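Local coordinates for protein DUTPase (Staphylococcus phage 11, PDB 4GV8) that hydrolyses dUTP to dUMP and pyrophosphate as a trimeric, magnesium-binding dUTPase of the jelly-roll type, and is a moonlighting protein, at residues L37-K42 with I92-I97; G106-K111 with G124-N129. All coordinates share one frame; numbering follows the deposited sequence.

Contact 1: L37-K42 with I92-I97; sequences LEPQEK and IKNDAI. With MG (magnesium ion), chain H.
Lys42 faces Lys93 in an antiparallel non-hydrogen-bonded pair, flanked by a backbone bond from Asn94 N to Glu41 O; Glu38 to Glu41 form a type II β turn whose Gln40 N donates to Asn94 O. The Gln40 side chain folds back at chi2 (-52°), and NE2 gives an almost straight bond to Ala96 O at 2.7 Å. A second goes from NE2 to Asp95 OD1 (3.0 Å); both partners lie in the amide plane, but NE2 stands above both acceptor planes. Gln40 OE1 accepts from Lys93 NZ at 3.0 Å. Lys93 NZ also makes a salt bridge to Asp95 OD1, from the face opposite Gln40 NE2. This network borders a magnesium site shared by the three subunits of the dUTPase trimer: Asp95 binds the ion through OD2 at 2.5 Å and OD1 at 2.7 Å, and Asp95 of each neighbouring subunit also binds it. A metal-bound water lies 2.9 Å from Gln40 OE1, placed to donate. Lys93 NZ is also salt-bridged to Asp95 of the second subunit, and Asp95 OD2 accepts from Lys93 of the third. Asn94 ND2 donates to Leu37 O and Gly124 O, Asn94 OD1 accepts from Ala96 N in an Asx turn, and Leu37 CD2 packs on Ile92 CG2.

Contact 2: G106-K111 with G124-N129; sequences GVFDIK and GTYQIN
Phe108 and Tyr126 form a single backbone bridge where strands 106-108 and 126-128 cross, their axes approaching to 4.9 Å with 66° between directions. Both backbone bonds belong to Phe108: its N donates to Thr125 O, and its O accepts from Gln127 N at 2.7 Å, so the bonds reach the two neighbours of Tyr126. Tyr126 turns one ring face to the CB of Phe108. Phe108 CB sits over that face, 3.7 Å from the ring centroid and displaced toward the rim at CD1 and CE1, a CH-pi contact. Asp109 O approaches the edge of the same ring, 3.4 Å from CE1. The two rings themselves meet obliquely, with planes 36° apart. With chi1 at -68° the CG of Phe108 is anti to its carbonyl carbon, and the ring edge is turned to Thr125 O and Gly124 N. Strand 106-108 also pairs antiparallel with strand 114-117, and strand 126-128 with strand 35-37, so the crossing joins two small β ribbons beside the main jelly-roll sheet. Tyr126 OH is hydrogen-bonded to His72 N. Around Val107, CG1 touches Thr125 CG2 (4.1 Å) and CG2 touches Gln127 CB (4.0 Å). Farther along, a water links Ile110 N to Gln127 O, and Ile110 CG2 meets Ile128 CG1. Gln127 NE2 donates to Asn129 OD1 in a nearly straight bond, on a lone pair.

In the fold
From the N terminus, the chain runs through strand 35-37 into the turn of contact 1, which closes a long loop holding strands 42-46, 49-52, 57-63 and 73-80 and helix 65-70. Contact 2 opens only after contact 1 has closed, and its shorter loop carries strands 114-117 and 120-122; the two are therefore in series, neither nested nor crossed. They nevertheless touch: Leu37 N pairs with Tyr126 O in the short sheet of strands 35-37 and 126-128, and Glu38 packs on Thr125. Contact 1 ties the edge of the seven-stranded sheet to the magnesium site between subunits, whereas contact 2 joins the outlying ribbons within a single chain.

Contact 1: L37-K42 with I92-I97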
loop_
_atom_site.group_PDB
_atom_site.type_symbol
_atom_site.label_atom_id
_atom_site.label_comp_id
_atom_site.label_asym_id
_atom_site.label_seq_id
_atom_site.Cartn_x
_atom_site.Cartn_y
_atom_site.Cartn_z
ATOM N N LEU B 37 -13.770 -8.669 -13.688
ATOM C CA LEU B 37 -12.863 -7.528 -13.721
ATOM C C LEU B 37 -11.739 -7.793 -14.750
ATOM O O LEU B 37 -10.861 -8.648 -14.553
ATOM C CB LEU B 37 -12.311 -7.266 -12.306
ATOM C CG LEU B 37 -11.819 -5.842 -11.957
ATOM C CD1 LEU B 37 -12.983 -4.831 -12.081
ATOM C CD2 LEU B 37 -11.203 -5.836 -10.548
ATOM N N GLU B 38 -11.779 -7.044 -15.848
ATOM C CA GLU B 38 -10.872 -7.257 -16.967
ATOM C C GLU B 38 -9.634 -6.361 -16.800
ATOM O O GLU B 38 -9.636 -5.442 -15.977
ATOM C CB GLU B 38 -11.631 -6.970 -18.270
ATOM C CG GLU B 38 -12.903 -7.815 -18.409
ATOM C CD GLU B 38 -13.132 -8.417 -19.801
ATOM O OE1 GLU B 38 -12.403 -8.058 -20.752
ATOM O OE2 GLU B 38 -14.063 -9.272 -19.924
ATOM N N PRO B 39 -8.557 -6.641 -17.554
ATOM C CA PRO B 39 -7.335 -5.845 -17.394
ATOM C C PRO B 39 -7.579 -4.349 -17.402
ATOM O O PRO B 39 -8.342 -3.795 -18.245
ATOM C CB PRO B 39 -6.476 -6.264 -18.577
ATOM C CG PRO B 39 -6.934 -7.661 -18.897
ATOM C CD PRO B 39 -8.377 -7.734 -18.534
ATOM N N GLN B 40 -6.959 -3.731 -16.402
ATOM C CA GLN B 40 -6.949 -2.306 -16.167
ATOM C C GLN B 40 -8.236 -1.766 -15.519
ATOM O O GLN B 40 -8.282 -0.582 -15.211
ATOM C CB GLN B 40 -6.542 -1.551 -17.435
ATOM C CG GLN B 40 -5.076 -1.733 -17.788
ATOM C CD GLN B 40 -4.193 -1.407 -16.593
ATOM O OE1 GLN B 40 -4.084 -0.254 -16.202
ATOM N NE2 GLN B 40 -3.562 -2.428 -16.005
ATOM N N GLU B 41 -9.228 -2.634 -15.285
ATOM C CA GLU B 41 -10.523 -2.234 -14.640
ATOM C C GLU B 41 -10.448 -2.081 -13.131
ATOM O O GLU B 41 -9.666 -2.757 -12.467
ATOM C CB GLU B 41 -11.664 -3.207 -15.010
ATOM C CG GLU B 41 -11.944 -3.144 -16.521
ATOM C CD GLU B 41 -13.165 -3.911 -16.960
ATOM O OE1 GLU B 41 -13.580 -4.821 -16.229
ATOM O OE2 GLU B 41 -13.664 -3.651 -18.089
ATOM N N LYS B 42 -11.275 -1.173 -12.620
ATOM C CA LYS B 42 -11.334 -0.789 -11.202
ATOM C C LYS B 42 -12.781 -0.999 -10.706
ATOM O O LYS B 42 -13.721 -0.826 -11.437
ATOM C CB LYS B 42 -10.927 0.682 -11.016
ATOM C CG LYS B 42 -9.450 0.950 -11.320
ATOM C CD LYS B 42 -9.128 2.416 -11.414
ATOM C CE LYS B 42 -9.542 3.156 -10.138
ATOM N NZ LYS B 42 -8.654 2.841 -8.971
ATOM N N ILE B 92 -10.239 -2.141 -5.478
ATOM C CA ILE B 92 -9.514 -3.122 -6.332
ATOM C C ILE B 92 -9.316 -2.611 -7.754
ATOM O O ILE B 92 -10.081 -1.776 -8.217
ATOM C CB ILE B 92 -10.197 -4.506 -6.268
ATOM C CG1 ILE B 92 -9.185 -5.631 -6.419
ATOM C CG2 ILE B 92 -11.381 -4.677 -7.234
ATOM C CD1 ILE B 92 -9.749 -6.930 -5.905
ATOM N N LYS B 93 -8.199 -3.024 -8.374
ATOM C CA LYS B 93 -7.871 -2.835 -9.770
ATOM C C LYS B 93 -7.311 -4.175 -10.295
ATOM O O LYS B 93 -6.541 -4.864 -9.599
ATOM C CB LYS B 93 -6.798 -1.755 -9.948
ATOM C CG LYS B 93 -6.351 -1.618 -11.397
ATOM C CD LYS B 93 -5.480 -0.413 -11.611
ATOM C CE LYS B 93 -5.096 -0.273 -13.075
ATOM N NZ LYS B 93 -4.017 0.710 -13.376
ATOM N N ASN B 94 -7.681 -4.551 -11.510
ATOM C CA ASN B 94 -6.931 -5.567 -12.234
ATOM C C ASN B 94 -5.836 -4.823 -12.963
ATOM O O ASN B 94 -6.126 -4.124 -13.960
ATOM C CB ASN B 94 -7.861 -6.322 -13.185
ATOM C CG ASN B 94 -7.160 -7.433 -13.946
ATOM O OD1 ASN B 94 -5.948 -7.510 -13.901
ATOM N ND2 ASN B 94 -7.934 -8.237 -14.747
ATOM N N ASP B 95 -4.595 -4.918 -12.453
ATOM C CA ASP B 95 -3.460 -4.195 -13.063
ATOM C C ASP B 95 -2.710 -4.976 -14.195
ATOM O O ASP B 95 -1.609 -4.564 -14.642
ATOM C CB ASP B 95 -2.457 -3.683 -12.016
ATOM C CG ASP B 95 -1.675 -2.531 -12.546
ATOM O OD1 ASP B 95 -2.247 -1.818 -13.413
ATOM O OD2 ASP B 95 -0.522 -2.323 -12.169
ATOM N N ALA B 96 -3.307 -6.076 -14.676
ATOM C CA ALA B 96 -2.809 -6.724 -15.912
ATOM C C ALA B 96 -2.980 -5.763 -17.079
ATOM O O ALA B 96 -3.882 -4.893 -17.081
ATOM C CB ALA B 96 -3.491 -8.065 -16.207
ATOM N N ILE B 97 -2.036 -5.860 -18.022
ATOM C CA ILE B 97 -2.037 -5.056 -19.239
ATOM C C ILE B 97 -3.090 -5.668 -20.179
ATOM O O ILE B 97 -3.294 -6.893 -20.206
ATOM C CB ILE B 97 -0.627 -4.996 -19.929
ATOM C CG1 ILE B 97 0.349 -4.151 -19.123
ATOM C CG2 ILE B 97 -0.716 -4.385 -21.327
ATOM C CD1 ILE B 97 -0.163 -2.777 -18.769
HETATM MG MG MG H . 0.081 -0.524 -13.733
HETATM O O HOH W 1 -1.436 0.490 -15.438
HETATM O O HOH W 2 -10.196 0.985 -7.727
HETATM O O HOH W 3 -0.194 -2.304 -15.352
HETATM O O HOH W 4 1.832 0.152 -15.473
#

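Contact 2: G106-K111 with G124-N129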
loop_
_atom_site.group_PDB
_atom_site.type_symbol
_atom_site.label_atom_id
_atom_site.label_comp_id
_atom_site.label_asym_id
_atom_site.label_seq_id
_atom_site.Cartn_x
_atom_site.Cartn_y
_atom_site.Cartn_z
ATOM N N GLY B 106 -11.912 -19.580 -20.523
ATOM C CA GLY B 106 -11.779 -19.512 -19.079
ATOM C C GLY B 106 -11.524 -18.109 -18.531
ATOM O O GLY B 106 -11.169 -17.201 -19.273
ATOM N N VAL B 107 -11.739 -17.960 -17.224
ATOM C CA VAL B 107 -11.415 -16.767 -16.435
ATOM C C VAL B 107 -10.552 -17.207 -15.249
ATOM O O VAL B 107 -10.641 -18.338 -14.781
ATOM C CB VAL B 107 -12.664 -16.048 -15.817
ATOM C CG1 VAL B 107 -13.436 -15.276 -16.861
ATOM C CG2 VAL B 107 -13.588 -17.028 -15.085
ATOM N N PHE B 108 -9.753 -16.281 -14.750
ATOM C CA PHE B 108 -8.990 -16.493 -13.539
ATOM C C PHE B 108 -9.837 -16.165 -12.330
ATOM O O PHE B 108 -10.699 -15.247 -12.347
ATOM C CB PHE B 108 -7.742 -15.651 -13.551
ATOM C CG PHE B 108 -6.726 -16.089 -14.588
ATOM C CD1 PHE B 108 -6.460 -15.303 -15.700
ATOM C CD2 PHE B 108 -6.047 -17.273 -14.435
ATOM C CE1 PHE B 108 -5.523 -15.720 -16.639
ATOM C CE2 PHE B 108 -5.081 -17.678 -15.350
ATOM C CZ PHE B 108 -4.833 -16.903 -16.461
ATOM N N ASP B 109 -9.590 -16.951 -11.289
ATOM C CA ASP B 109 -10.064 -16.652 -9.961
ATOM C C ASP B 109 -8.911 -16.136 -9.066
ATOM O O ASP B 109 -7.739 -15.975 -9.521
ATOM C CB ASP B 109 -10.777 -17.876 -9.358
ATOM C CG ASP B 109 -9.866 -19.094 -9.173
ATOM O OD1 ASP B 109 -8.622 -18.980 -8.923
ATOM O OD2 ASP B 109 -10.461 -20.179 -9.251
ATOM N N ILE B 110 -9.274 -15.848 -7.811
ATOM C CA ILE B 110 -8.364 -15.220 -6.848
ATOM C C ILE B 110 -7.266 -16.190 -6.335
ATOM O O ILE B 110 -6.349 -15.741 -5.702
ATOM C CB ILE B 110 -9.124 -14.552 -5.645
ATOM C CG1 ILE B 110 -9.824 -15.613 -4.755
ATOM C CG2 ILE B 110 -10.070 -13.486 -6.150
ATOM C CD1 ILE B 110 -10.062 -15.231 -3.293
ATOM N N LYS B 111 -7.363 -17.496 -6.611
ATOM C CA LYS B 111 -6.261 -18.476 -6.377
ATOM C C LYS B 111 -5.252 -18.528 -7.567
ATOM O O LYS B 111 -4.256 -19.295 -7.555
ATOM C CB LYS B 111 -6.866 -19.885 -6.093
ATOM N N GLY B 124 -6.586 -12.565 -19.079
ATOM C CA GLY B 124 -6.176 -11.664 -17.977
ATOM C C GLY B 124 -7.360 -11.136 -17.147
ATOM O O GLY B 124 -7.188 -10.416 -16.138
ATOM N N THR B 125 -8.569 -11.494 -17.590
ATOM C CA THR B 125 -9.807 -11.203 -16.876
ATOM C C THR B 125 -9.919 -12.154 -15.678
ATOM O O THR B 125 -9.599 -13.356 -15.794
ATOM C CB THR B 125 -11.051 -11.387 -17.822
ATOM O OG1 THR B 125 -11.024 -10.399 -18.846
ATOM C CG2 THR B 125 -12.352 -11.279 -17.028
ATOM N N TYR B 126 -10.349 -11.605 -14.537
ATOM C CA TYR B 126 -10.656 -12.353 -13.292
ATOM C C TYR B 126 -12.157 -12.348 -13.024
ATOM O O TYR B 126 -12.858 -11.367 -13.340
ATOM C CB TYR B 126 -9.954 -11.724 -12.065
ATOM C CG TYR B 126 -8.471 -12.002 -12.081
ATOM C CD1 TYR B 126 -7.942 -13.071 -11.364
ATOM C CD2 TYR B 126 -7.650 -11.255 -12.836
ATOM C CE1 TYR B 126 -6.609 -13.357 -11.379
ATOM C CE2 TYR B 126 -6.302 -11.527 -12.912
ATOM C CZ TYR B 126 -5.782 -12.590 -12.191
ATOM O OH TYR B 126 -4.444 -12.834 -12.229
ATOM N N GLN B 127 -12.662 -13.448 -12.464
ATOM C CA GLN B 127 -13.977 -13.406 -11.845
ATOM C C GLN B 127 -13.845 -13.579 -10.304
ATOM O O GLN B 127 -13.272 -14.550 -9.789
ATOM C CB GLN B 127 -14.937 -14.430 -12.430
ATOM C CG GLN B 127 -16.376 -14.193 -11.933
ATOM C CD GLN B 127 -17.329 -15.043 -12.685
ATOM O OE1 GLN B 127 -17.399 -14.936 -13.901
ATOM N NE2 GLN B 127 -18.014 -15.962 -11.985
ATOM N N ILE B 128 -14.267 -12.538 -9.612
ATOM C CA ILE B 128 -14.363 -12.518 -8.160
ATOM C C ILE B 128 -15.799 -13.015 -7.896
ATOM O O ILE B 128 -16.777 -12.557 -8.516
ATOM C CB ILE B 128 -14.199 -11.068 -7.619
ATOM C CG1 ILE B 128 -12.778 -10.569 -7.895
ATOM C CG2 ILE B 128 -14.587 -10.942 -6.141
ATOM C CD1 ILE B 128 -12.724 -9.081 -8.099
ATOM N N ASN B 129 -15.890 -13.988 -7.034
ATOM C CA ASN B 129 -17.153 -14.629 -6.713
ATOM C C ASN B 129 -17.535 -14.292 -5.315
ATOM O O ASN B 129 -16.685 -14.186 -4.405
ATOM C CB ASN B 129 -17.044 -16.133 -6.905
ATOM C CG ASN B 129 -16.801 -16.485 -8.348
ATOM O OD1 ASN B 129 -17.566 -16.082 -9.227
ATOM N ND2 ASN B 129 -15.696 -17.139 -8.614
HETATM O O HOH W 5 -12.336 -15.792 -7.721
#